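Local structure of chitinase A (Cycas revoluta, 4MNK) at residues A[73-78]-A[115-120]; A[155-160]-A[186-191]; A[233-238]-A[324-329]. The protein probably hydrolyses chitin, as a class V plant chitinase of glycoside hydrolase family 18, and holds chains of N-acetylglucosamine in its cleft. One frame throughout, in Å; residues are numbered along the deposited sequence.

Contact 1 of 3, residues A[73-78]-A[115-120]; sequences ISIGGG and LDLDYE. With NAG (2-acetamido-2-deoxy-beta-D-glucopyranose), chain B.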
loop_
_atom_site.group_PDB
_atom_site.type_symbol
_atom_site.label_atom_id
_atom_site.label_comp_id
_atom_site.label_asym_id
_atom_site.label_seq_id
_atom_site.Cartn_x
_atom_site.Cartn_y
_atom_site.Cartn_z
ATOM N N ILE A 73 12.203 -1.499 -3.522
ATOM C CA ILE A 73 11.645 -0.864 -4.706
ATOM C C ILE A 73 10.439 -1.673 -5.184
ATOM O O ILE A 73 10.519 -2.892 -5.356
ATOM C CB ILE A 73 12.718 -0.622 -5.808
ATOM C CG1 ILE A 73 12.113 0.119 -7.007
ATOM C CG2 ILE A 73 13.423 -1.922 -6.206
ATOM C CD1 ILE A 73 13.139 0.817 -7.880
ATOM N N SER A 74 9.311 -0.985 -5.336
ATOM C CA SER A 74 8.065 -1.614 -5.752
ATOM C C SER A 74 7.896 -1.532 -7.263
ATOM O O SER A 74 8.096 -0.475 -7.867
ATOM C CB SER A 74 6.874 -0.969 -5.035
ATOM O OG SER A 74 5.658 -1.608 -5.378
ATOM N N ILE A 75 7.525 -2.661 -7.858
ATOM C CA ILE A 75 7.365 -2.785 -9.299
ATOM C C ILE A 75 5.883 -2.882 -9.632
ATOM O O ILE A 75 5.169 -3.737 -9.095
ATOM C CB ILE A 75 8.089 -4.046 -9.827
ATOM C CG1 ILE A 75 9.587 -3.978 -9.505
ATOM C CG2 ILE A 75 7.846 -4.227 -11.329
ATOM C CD1 ILE A 75 10.293 -5.328 -9.544
ATOM N N GLY A 76 5.427 -1.996 -10.511
ATOM C CA GLY A 76 4.056 -2.024 -10.993
ATOM C C GLY A 76 3.244 -0.844 -10.510
ATOM O O GLY A 76 3.528 0.300 -10.863
ATOM N N GLY A 77 2.236 -1.130 -9.694
ATOM C CA GLY A 77 1.309 -0.115 -9.213
ATOM C C GLY A 77 -0.117 -0.484 -9.550
ATOM O O GLY A 77 -0.369 -1.480 -10.233
ATOM N N GLY A 78 -1.057 0.314 -9.058
ATOM C CA GLY A 78 -2.461 0.125 -9.389
ATOM C C GLY A 78 -2.725 0.624 -10.793
ATOM O O GLY A 78 -1.900 1.327 -11.381
ATOM N N LEU A 115 12.618 -6.174 -3.051
ATOM C CA LEU A 115 11.701 -5.984 -4.160
ATOM C C LEU A 115 10.279 -6.166 -3.678
ATOM O O LEU A 115 10.006 -6.991 -2.801
ATOM C CB LEU A 115 11.969 -7.026 -5.249
ATOM C CG LEU A 115 13.264 -6.895 -6.049
ATOM C CD1 LEU A 115 13.529 -8.159 -6.853
ATOM C CD2 LEU A 115 13.218 -5.670 -6.953
ATOM N N ASP A 116 9.374 -5.403 -4.276
ATOM C CA ASP A 116 7.954 -5.538 -4.019
ATOM C C ASP A 116 7.222 -5.615 -5.348
ATOM O O ASP A 116 7.606 -4.946 -6.311
ATOM C CB ASP A 116 7.451 -4.348 -3.202
ATOM C CG ASP A 116 5.953 -4.391 -2.955
ATOM O OD1 ASP A 116 5.505 -5.188 -2.104
ATOM O OD2 ASP A 116 5.224 -3.614 -3.605
ATOM N N LEU A 117 6.177 -6.436 -5.397
ATOM C CA LEU A 117 5.312 -6.511 -6.568
ATOM C C LEU A 117 3.951 -5.922 -6.234
ATOM O O LEU A 117 3.308 -6.351 -5.274
ATOM C CB LEU A 117 5.154 -7.961 -7.032
ATOM C CG LEU A 117 6.439 -8.757 -7.270
ATOM C CD1 LEU A 117 6.107 -10.188 -7.650
ATOM C CD2 LEU A 117 7.305 -8.107 -8.340
ATOM N N ASP A 118 3.527 -4.931 -7.013
ATOM C CA ASP A 118 2.198 -4.354 -6.857
ATOM C C ASP A 118 1.372 -4.654 -8.104
ATOM O O ASP A 118 1.436 -3.933 -9.103
ATOM C CB ASP A 118 2.283 -2.847 -6.577
ATOM C CG ASP A 118 0.934 -2.236 -6.219
ATOM O OD1 ASP A 118 0.888 -1.017 -5.950
ATOM O OD2 ASP A 118 -0.083 -2.963 -6.208
ATOM N N TYR A 119 0.607 -5.740 -8.013
ATOM C CA TYR A 119 -0.184 -6.284 -9.109
ATOM C C TYR A 119 -1.641 -6.347 -8.668
ATOM O O TYR A 119 -2.002 -7.129 -7.785
ATOM C CB TYR A 119 0.346 -7.679 -9.457
ATOM C CG TYR A 119 -0.375 -8.449 -10.552
ATOM C CD1 TYR A 119 -0.149 -9.813 -10.702
ATOM C CD2 TYR A 119 -1.269 -7.828 -11.434
ATOM C CE1 TYR A 119 -0.776 -10.544 -11.697
ATOM C CE2 TYR A 119 -1.916 -8.559 -12.433
ATOM C CZ TYR A 119 -1.661 -9.916 -12.554
ATOM O OH TYR A 119 -2.280 -10.652 -13.537
ATOM N N GLU A 120 -2.472 -5.515 -9.285
ATOM C CA GLU A 120 -3.861 -5.375 -8.871
ATOM C C GLU A 120 -4.805 -5.705 -10.033
ATOM O O GLU A 120 -5.143 -4.820 -10.814
ATOM C CB GLU A 120 -4.100 -3.960 -8.321
ATOM C CG GLU A 120 -3.227 -3.643 -7.102
ATOM C CD GLU A 120 -3.312 -2.201 -6.621
ATOM O OE1 GLU A 120 -4.363 -1.552 -6.795
ATOM O OE2 GLU A 120 -2.321 -1.721 -6.037
HETATM C C1 NAG B . -3.625 1.315 -4.187
HETATM C C2 NAG B . -2.248 1.443 -4.852
HETATM C C3 NAG B . -1.792 2.902 -4.928
HETATM C C4 NAG B . -2.901 3.866 -5.360
HETATM C C5 NAG B . -4.188 3.578 -4.577
HETATM C C6 NAG B . -5.356 4.483 -4.971
HETATM C C7 NAG B . -0.919 0.692 -2.879
HETATM C C8 NAG B . 0.190 -0.212 -2.423
HETATM N N2 NAG B . -1.218 0.648 -4.185
HETATM O O1 NAG B . -4.106 -0.000 -4.343
HETATM O O3 NAG B . -0.682 3.009 -5.796
HETATM O O4 NAG B . -2.464 5.184 -5.108
HETATM O O5 NAG B . -4.549 2.224 -4.764
HETATM O O6 NAG B . -5.691 4.299 -6.329
HETATM O O7 NAG B . -1.492 1.411 -2.057
HETATM O O HOH W 1 -2.024 -3.447 -11.249
#
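S74 and D116 meet side chain to side chain across two parallel strands, S74 OG donating to D116 OD2 at 2.7 Å on the anti lone pair. In both residues the group beyond CB lies anti to the backbone N (chi1 -177° for S74), which brings hydroxyl and carboxylate together on one face. D116 OD1 is taken by T157, so both oxygens of this buried acid are held. On the other face the packing is tight and apolar: L115 CD2 touches I73 CG2 at 3.8 Å and I75 CD1 at 3.9 Å, with helix 93-110 against I75 and L115. Backbone bonds run from D116 N to I73 O, I75 N to D116 O and D118 N to I75 O.

At G76 a CB would be jammed against I75 O and clash with D118 O. Beyond the last bond, G77 N to D118 O, the strands part: a water accepts from E120 N at 2.9 Å and sits 2.8 Å from G77 O, and the sugar of chain B occupies the mouth. Its N2 donates to D118 OD1 at 3.2 Å, nearly straight at 166°. D118 OD2 stands 2.6 Å from E120 OE2. D116, D118 and E120 form the DxDxE signature of family 18: hydroxyls hold D116 in the core, and E120 lies at the sugar O1. By receiving the acetamido N-H, D118 probably orients that group, as in the substrate-assisted mechanism of this family.

Contact 2 of 3, residues A[155-160]-A[186-191]; sequences LLTEAV and WVNVMA. With NAG (2-acetamido-2-deoxy-beta-D-glucopyranose), chain B.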
loop_
_atom_site.group_PDB
_atom_site.type_symbol
_atom_site.label_atom_id
_atom_site.label_comp_id
_atom_site.label_asym_id
_atom_site.label_seq_id
_atom_site.Cartn_x
_atom_site.Cartn_y
_atom_site.Cartn_z
ATOM N N LEU A 155 14.906 -8.858 0.204
ATOM C CA LEU A 155 13.555 -9.037 0.706
ATOM C C LEU A 155 12.599 -9.107 -0.478
ATOM O O LEU A 155 12.867 -8.540 -1.535
ATOM C CB LEU A 155 13.158 -7.895 1.642
ATOM C CG LEU A 155 14.002 -7.673 2.902
ATOM C CD1 LEU A 155 13.623 -6.358 3.556
ATOM C CD2 LEU A 155 13.868 -8.826 3.896
ATOM N N LEU A 156 11.494 -9.821 -0.299
ATOM C CA LEU A 156 10.459 -9.897 -1.314
ATOM C C LEU A 156 9.099 -9.751 -0.662
ATOM O O LEU A 156 8.736 -10.527 0.225
ATOM C CB LEU A 156 10.540 -11.213 -2.095
ATOM C CG LEU A 156 9.500 -11.376 -3.210
ATOM C CD1 LEU A 156 9.680 -10.327 -4.304
ATOM C CD2 LEU A 156 9.540 -12.783 -3.787
ATOM N N THR A 157 8.355 -8.742 -1.100
ATOM C CA THR A 157 7.004 -8.518 -0.609
ATOM C C THR A 157 6.058 -8.315 -1.784
ATOM O O THR A 157 6.495 -8.191 -2.931
ATOM C CB THR A 157 6.934 -7.311 0.375
ATOM O OG1 THR A 157 7.226 -6.088 -0.315
ATOM C CG2 THR A 157 7.919 -7.485 1.522
ATOM N N GLU A 158 4.761 -8.318 -1.508
ATOM C CA GLU A 158 3.783 -7.950 -2.523
ATOM C C GLU A 158 2.580 -7.267 -1.891
ATOM O O GLU A 158 2.264 -7.502 -0.719
ATOM C CB GLU A 158 3.336 -9.165 -3.346
ATOM C CG GLU A 158 2.269 -10.010 -2.665
ATOM C CD GLU A 158 1.937 -11.286 -3.407
ATOM O OE1 GLU A 158 0.795 -11.766 -3.246
ATOM O OE2 GLU A 158 2.805 -11.808 -4.141
ATOM N N ALA A 159 1.920 -6.423 -2.675
ATOM C CA ALA A 159 0.652 -5.832 -2.285
ATOM C C ALA A 159 -0.444 -6.872 -2.465
ATOM O O ALA A 159 -0.466 -7.600 -3.465
ATOM C CB ALA A 159 0.363 -4.608 -3.133
ATOM N N VAL A 160 -1.345 -6.947 -1.491
ATOM C CA VAL A 160 -2.518 -7.803 -1.609
ATOM C C VAL A 160 -3.795 -7.017 -1.349
ATOM O O VAL A 160 -3.801 -6.034 -0.600
ATOM C CB VAL A 160 -2.454 -9.075 -0.702
ATOM C CG1 VAL A 160 -1.258 -9.947 -1.068
ATOM C CG2 VAL A 160 -2.425 -8.714 0.775
ATOM N N TRP A 186 6.830 -10.710 3.687
ATOM C CA TRP A 186 5.499 -10.318 4.148
ATOM C C TRP A 186 4.655 -9.830 2.983
ATOM O O TRP A 186 5.159 -9.677 1.869
ATOM C CB TRP A 186 5.561 -9.260 5.262
ATOM C CG TRP A 186 6.029 -7.880 4.858
ATOM C CD1 TRP A 186 5.268 -6.872 4.333
ATOM C CD2 TRP A 186 7.352 -7.351 4.998
ATOM N NE1 TRP A 186 6.041 -5.752 4.123
ATOM C CE2 TRP A 186 7.325 -6.020 4.522
ATOM C CE3 TRP A 186 8.564 -7.877 5.463
ATOM C CZ2 TRP A 186 8.464 -5.208 4.502
ATOM C CZ3 TRP A 186 9.693 -7.069 5.444
ATOM C CH2 TRP A 186 9.635 -5.751 4.962
ATOM N N VAL A 187 3.369 -9.608 3.245
ATOM C CA VAL A 187 2.484 -8.966 2.283
ATOM C C VAL A 187 1.910 -7.691 2.879
ATOM O O VAL A 187 1.682 -7.601 4.088
ATOM C CB VAL A 187 1.337 -9.891 1.783
ATOM C CG1 VAL A 187 1.901 -11.085 1.033
ATOM C CG2 VAL A 187 0.423 -10.337 2.930
ATOM N N ASN A 188 1.697 -6.713 2.010
ATOM C CA ASN A 188 1.142 -5.427 2.385
ATOM C C ASN A 188 -0.346 -5.426 2.071
ATOM O O ASN A 188 -0.752 -5.359 0.908
ATOM C CB ASN A 188 1.887 -4.312 1.651
ATOM C CG ASN A 188 3.348 -4.225 2.059
ATOM O OD1 ASN A 188 3.671 -4.209 3.249
ATOM N ND2 ASN A 188 4.239 -4.179 1.074
ATOM N N VAL A 189 -1.151 -5.534 3.125
ATOM C CA VAL A 189 -2.599 -5.665 2.991
ATOM C C VAL A 189 -3.230 -4.294 2.777
ATOM O O VAL A 189 -3.191 -3.437 3.661
ATOM C CB VAL A 189 -3.228 -6.355 4.229
ATOM C CG1 VAL A 189 -4.725 -6.540 4.039
ATOM C CG2 VAL A 189 -2.555 -7.696 4.503
ATOM N N MET A 190 -3.814 -4.100 1.599
ATOM C CA MET A 190 -4.388 -2.809 1.222
ATOM C C MET A 190 -5.787 -2.635 1.813
ATOM O O MET A 190 -6.799 -2.710 1.109
ATOM C CB MET A 190 -4.367 -2.643 -0.300
ATOM C CG MET A 190 -2.949 -2.652 -0.867
ATOM S SD MET A 190 -2.841 -2.408 -2.642
ATOM C CE MET A 190 -3.331 -4.017 -3.251
ATOM N N ALA A 191 -5.815 -2.385 3.120
ATOM C CA ALA A 191 -7.053 -2.294 3.891
ATOM C C ALA A 191 -7.674 -0.897 3.816
ATOM O O ALA A 191 -7.841 -0.213 4.829
ATOM C CB ALA A 191 -6.797 -2.697 5.332
HETATM C C1 NAG B . -3.625 1.315 -4.187
HETATM C C2 NAG B . -2.248 1.443 -4.852
HETATM C C3 NAG B . -1.792 2.902 -4.928
HETATM C C4 NAG B . -2.901 3.866 -5.360
HETATM C C5 NAG B . -4.188 3.578 -4.577
HETATM C C6 NAG B . -5.356 4.483 -4.971
HETATM C C7 NAG B . -0.919 0.692 -2.879
HETATM C C8 NAG B . 0.190 -0.212 -2.423
HETATM N N2 NAG B . -1.218 0.648 -4.185
HETATM O O1 NAG B . -4.106 -0.000 -4.343
HETATM O O3 NAG B . -0.682 3.009 -5.796
HETATM O O4 NAG B . -2.464 5.184 -5.108
HETATM O O5 NAG B . -4.549 2.224 -4.764
HETATM O O6 NAG B . -5.691 4.299 -6.329
HETATM O O7 NAG B . -1.492 1.411 -2.057
#
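The T157 methyl packs on the face of the W186 indole in the parallel pair formed by strands 155-161 and 186-190, two strands of the TIM barrel of family 18. T157 CG2 lies over the indole, 3.5 Å from the centroid of its five-membered ring and 14° off the ring normal, a CH-pi contact. The methyl reaches it because CG2 is anti to the carbonyl carbon, leaving OG1 to bond with D116 and Y32. The indole is itself tied at its edge: NE1 donates to N188 OD1 at 3.0 Å, in the ring plane but bent at 130°, and H30 meets the ring edge-to-face. Here the backbones stand apart, and W186 N and O are buried without a polar partner; T157 CA approaches W186 O at 3.3 Å as a CA-H...O contact. An alanine in place of W186 would probably open a gap beneath the T157 methyl and leave N188 OD1 without its indole donor.

V160, on the other face, grips the opposite end of the pair. Its CG1 meets V187 CB at 3.9 Å, the two side chains crossing at about a right angle, and its CG2 touches V189 CG2. The backbone of V160 is held twice, N donating to N188 O at 2.9 Å and O accepting from M190 N. Between this end and the sugar of chain B lies M190, whose chain bends at its last torsion (chi3 -77°) to set CE 3.7 Å from A159 CB and 3.4 Å from V160 O, while SD comes within 3.2 Å of the sugar O1.

Contact 3 of 3, residues A[233-238]-A[324-329]; sequences KLVLGI and GYFFWS. With NAG (2-acetamido-2-deoxy-beta-D-glucopyranose), chain B; NAG (2-acetamido-2-deoxy-beta-D-glucopyranose), chain C.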
loop_
_atom_site.group_PDB
_atom_site.type_symbol
_atom_site.label_atom_id
_atom_site.label_comp_id
_atom_site.label_asym_id
_atom_site.label_seq_id
_atom_site.Cartn_x
_atom_site.Cartn_y
_atom_site.Cartn_z
ATOM N N LYS A 233 3.326 -12.407 8.883
ATOM C CA LYS A 233 3.460 -12.171 7.441
ATOM C C LYS A 233 2.498 -11.099 6.918
ATOM O O LYS A 233 2.564 -10.725 5.746
ATOM C CB LYS A 233 3.242 -13.476 6.659
ATOM C CG LYS A 233 4.261 -14.579 6.929
ATOM C CD LYS A 233 5.559 -14.338 6.174
ATOM C CE LYS A 233 6.546 -15.465 6.400
ATOM N NZ LYS A 233 7.802 -15.255 5.634
ATOM N N LEU A 234 1.601 -10.617 7.777
ATOM C CA LEU A 234 0.637 -9.593 7.383
ATOM C C LEU A 234 1.036 -8.225 7.906
ATOM O O LEU A 234 1.311 -8.057 9.096
ATOM C CB LEU A 234 -0.772 -9.939 7.875
ATOM C CG LEU A 234 -1.432 -11.233 7.383
ATOM C CD1 LEU A 234 -2.713 -11.480 8.156
ATOM C CD2 LEU A 234 -1.709 -11.200 5.885
ATOM N N VAL A 235 1.060 -7.252 7.001
ATOM C CA VAL A 235 1.331 -5.866 7.354
ATOM C C VAL A 235 0.096 -5.044 6.984
ATOM O O VAL A 235 -0.315 -5.003 5.824
ATOM C CB VAL A 235 2.622 -5.357 6.665
ATOM C CG1 VAL A 235 2.796 -3.861 6.852
ATOM C CG2 VAL A 235 3.828 -6.089 7.227
ATOM N N LEU A 236 -0.515 -4.420 7.990
ATOM C CA LEU A 236 -1.787 -3.722 7.812
ATOM C C LEU A 236 -1.628 -2.346 7.172
ATOM O O LEU A 236 -0.980 -1.465 7.735
ATOM C CB LEU A 236 -2.507 -3.587 9.156
ATOM C CG LEU A 236 -3.828 -2.812 9.148
ATOM C CD1 LEU A 236 -4.921 -3.552 8.384
ATOM C CD2 LEU A 236 -4.273 -2.517 10.572
ATOM N N GLY A 237 -2.249 -2.158 6.011
ATOM C CA GLY A 237 -2.215 -0.869 5.331
ATOM C C GLY A 237 -3.132 0.157 5.957
ATOM O O GLY A 237 -4.256 -0.163 6.356
ATOM N N ILE A 238 -2.632 1.388 6.050
ATOM C CA ILE A 238 -3.390 2.532 6.543
ATOM C C ILE A 238 -3.191 3.667 5.536
ATOM O O ILE A 238 -2.048 4.005 5.205
ATOM C CB ILE A 238 -2.908 2.983 7.949
ATOM C CG1 ILE A 238 -2.975 1.818 8.951
ATOM C CG2 ILE A 238 -3.714 4.194 8.440
ATOM C CD1 ILE A 238 -2.316 2.089 10.297
ATOM N N GLY A 324 3.190 -5.842 11.345
ATOM C CA GLY A 324 3.262 -4.396 11.496
ATOM C C GLY A 324 2.213 -3.693 10.668
ATOM O O GLY A 324 1.133 -4.232 10.430
ATOM N N TYR A 325 2.542 -2.480 10.233
ATOM C CA TYR A 325 1.631 -1.639 9.461
ATOM C C TYR A 325 2.397 -0.926 8.352
ATOM O O TYR A 325 3.623 -0.794 8.427
ATOM C CB TYR A 325 0.953 -0.600 10.366
ATOM C CG TYR A 325 1.938 0.289 11.093
ATOM C CD1 TYR A 325 2.471 1.426 10.480
ATOM C CD2 TYR A 325 2.354 -0.011 12.387
ATOM C CE1 TYR A 325 3.390 2.236 11.136
ATOM C CE2 TYR A 325 3.271 0.794 13.056
ATOM C CZ TYR A 325 3.782 1.915 12.423
ATOM O OH TYR A 325 4.681 2.718 13.081
ATOM N N PHE A 326 1.672 -0.473 7.333
ATOM C CA PHE A 326 2.255 0.386 6.305
ATOM C C PHE A 326 1.368 1.586 6.015
ATOM O O PHE A 326 0.159 1.535 6.232
ATOM C CB PHE A 326 2.607 -0.394 5.018
ATOM C CG PHE A 326 1.453 -0.621 4.073
ATOM C CD1 PHE A 326 1.043 0.377 3.192
ATOM C CD2 PHE A 326 0.816 -1.855 4.021
ATOM C CE1 PHE A 326 -0.004 0.159 2.302
ATOM C CE2 PHE A 326 -0.231 -2.085 3.130
ATOM C CZ PHE A 326 -0.644 -1.075 2.271
ATOM N N PHE A 327 1.983 2.659 5.524
ATOM C CA PHE A 327 1.258 3.838 5.084
ATOM C C PHE A 327 1.416 4.046 3.583
ATOM O O PHE A 327 2.538 4.039 3.064
ATOM C CB PHE A 327 1.772 5.089 5.794
ATOM C CG PHE A 327 1.374 5.188 7.237
ATOM C CD1 PHE A 327 2.314 5.009 8.246
ATOM C CD2 PHE A 327 0.058 5.480 7.589
ATOM C CE1 PHE A 327 1.947 5.119 9.585
ATOM C CE2 PHE A 327 -0.317 5.593 8.924
ATOM C CZ PHE A 327 0.629 5.411 9.922
ATOM N N TRP A 328 0.293 4.233 2.897
ATOM C CA TRP A 328 0.299 4.768 1.540
ATOM C C TRP A 328 -0.383 6.135 1.571
ATOM O O TRP A 328 -1.562 6.203 1.918
ATOM C CB TRP A 328 -0.459 3.864 0.551
ATOM C CG TRP A 328 -0.518 4.526 -0.793
ATOM C CD1 TRP A 328 -1.442 5.440 -1.216
ATOM C CD2 TRP A 328 0.432 4.395 -1.856
ATOM N NE1 TRP A 328 -1.135 5.871 -2.484
ATOM C CE2 TRP A 328 0.008 5.244 -2.902
ATOM C CE3 TRP A 328 1.591 3.629 -2.034
ATOM C CZ2 TRP A 328 0.708 5.351 -4.111
ATOM C CZ3 TRP A 328 2.287 3.739 -3.233
ATOM C CH2 TRP A 328 1.843 4.594 -4.254
ATOM N N SER A 329 0.299 7.229 1.219
ATOM C CA SER A 329 1.720 7.300 0.878
ATOM C C SER A 329 2.306 8.483 1.653
ATOM O O SER A 329 1.588 9.437 1.973
ATOM C CB SER A 329 1.920 7.470 -0.636
ATOM O OG SER A 329 1.224 8.598 -1.154
HETATM C C1 NAG B . -3.625 1.315 -4.187
HETATM C C2 NAG B . -2.248 1.443 -4.852
HETATM C C3 NAG B . -1.792 2.902 -4.928
HETATM C C4 NAG B . -2.901 3.866 -5.360
HETATM C C5 NAG B . -4.188 3.578 -4.577
HETATM C C6 NAG B . -5.356 4.483 -4.971
HETATM C C7 NAG B . -0.919 0.692 -2.879
HETATM C C8 NAG B . 0.190 -0.212 -2.423
HETATM N N2 NAG B . -1.218 0.648 -4.185
HETATM O O1 NAG B . -4.106 -0.000 -4.343
HETATM O O3 NAG B . -0.682 3.009 -5.796
HETATM O O4 NAG B . -2.464 5.184 -5.108
HETATM O O5 NAG B . -4.549 2.224 -4.764
HETATM O O6 NAG B . -5.691 4.299 -6.329
HETATM O O7 NAG B . -1.492 1.411 -2.057
HETATM C C1 NAG C . -2.320 5.928 -6.331
HETATM C C2 NAG C . -2.459 7.414 -6.018
HETATM C C3 NAG C . -2.334 8.244 -7.293
HETATM C C4 NAG C . -1.101 7.859 -8.121
HETATM C C5 NAG C . -0.905 6.337 -8.208
HETATM C C6 NAG C . 0.479 5.980 -8.750
HETATM C C7 NAG C . -3.806 7.997 -4.067
HETATM C C8 NAG C . -5.185 8.257 -3.539
HETATM N N2 NAG C . -3.724 7.690 -5.361
HETATM O O3 NAG C . -2.267 9.609 -6.941
HETATM O O4 NAG C . -1.248 8.373 -9.431
HETATM O O5 NAG C . -1.068 5.701 -6.950
HETATM O O6 NAG C . 1.479 6.349 -7.824
HETATM O O7 NAG C . -2.833 8.075 -3.317
#
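L236 and F326 stand at the centre of two parallel strands, 234-238 and 324-328, whose axes approach to 4.1 Å and diverge by 35°. Backbone bonds alternate between them: L236 N to G324 O, F326 N to L236 O, I238 N to F326 O at 2.8 Å, and a longer one from W328 N to I238 O at 3.3 Å. The F326 ring turns back over its neighbour strand, CG lying between the backbone N and the carbonyl carbon (chi1 82°), and G237 CA sits over its face, 3.4 Å from the ring centroid. A side chain on G237 would collide with that ring. V235 CG1 meets the same ring at its edge and presses on Y325 C at 3.3 Å. Through this pairing the seventh and eighth strands of the TIM barrel come together, with strand 5-11 following on the far side of 324-328. On the outer face I238 and F327 lie side by side, CG2 to CE2 3.7 Å, and F327 also rests on helix 337-346. W328 turns the other way, its CG anti to the backbone N: C3 of the chain B sugar lies 3.5 Å above the plane of one indole face, toward the rim, and S329 CB, after a cis peptide bond, lies over the centre of the other. W328 NE1 donates to O7 of the chain C sugar at 2.9 Å, 157° at the hydrogen.

In the fold
The three contacts are successive pairs of strands in one TIM barrel, contact 2 standing between the other two. Contacts 1 and 2, centres 9 Å apart, are joined by D116 OD1 to T157 OG1 at 2.6 Å and by L115 N to L155 O at 2.8 Å, both probable hydrogen bonds. Contacts 2 and 3, centres 8 Å apart, meet through V189 O and G237 N, 2.8 Å apart, and through W186 CD1 against V235 CG2. Contacts 1 and 3 do not touch: their centres are 14 Å apart and their nearest atoms about 6 Å. The chain B sugar bridges that distance, reached by D118 and E120 of contact 1, M190 of contact 2 and W328 of contact 3.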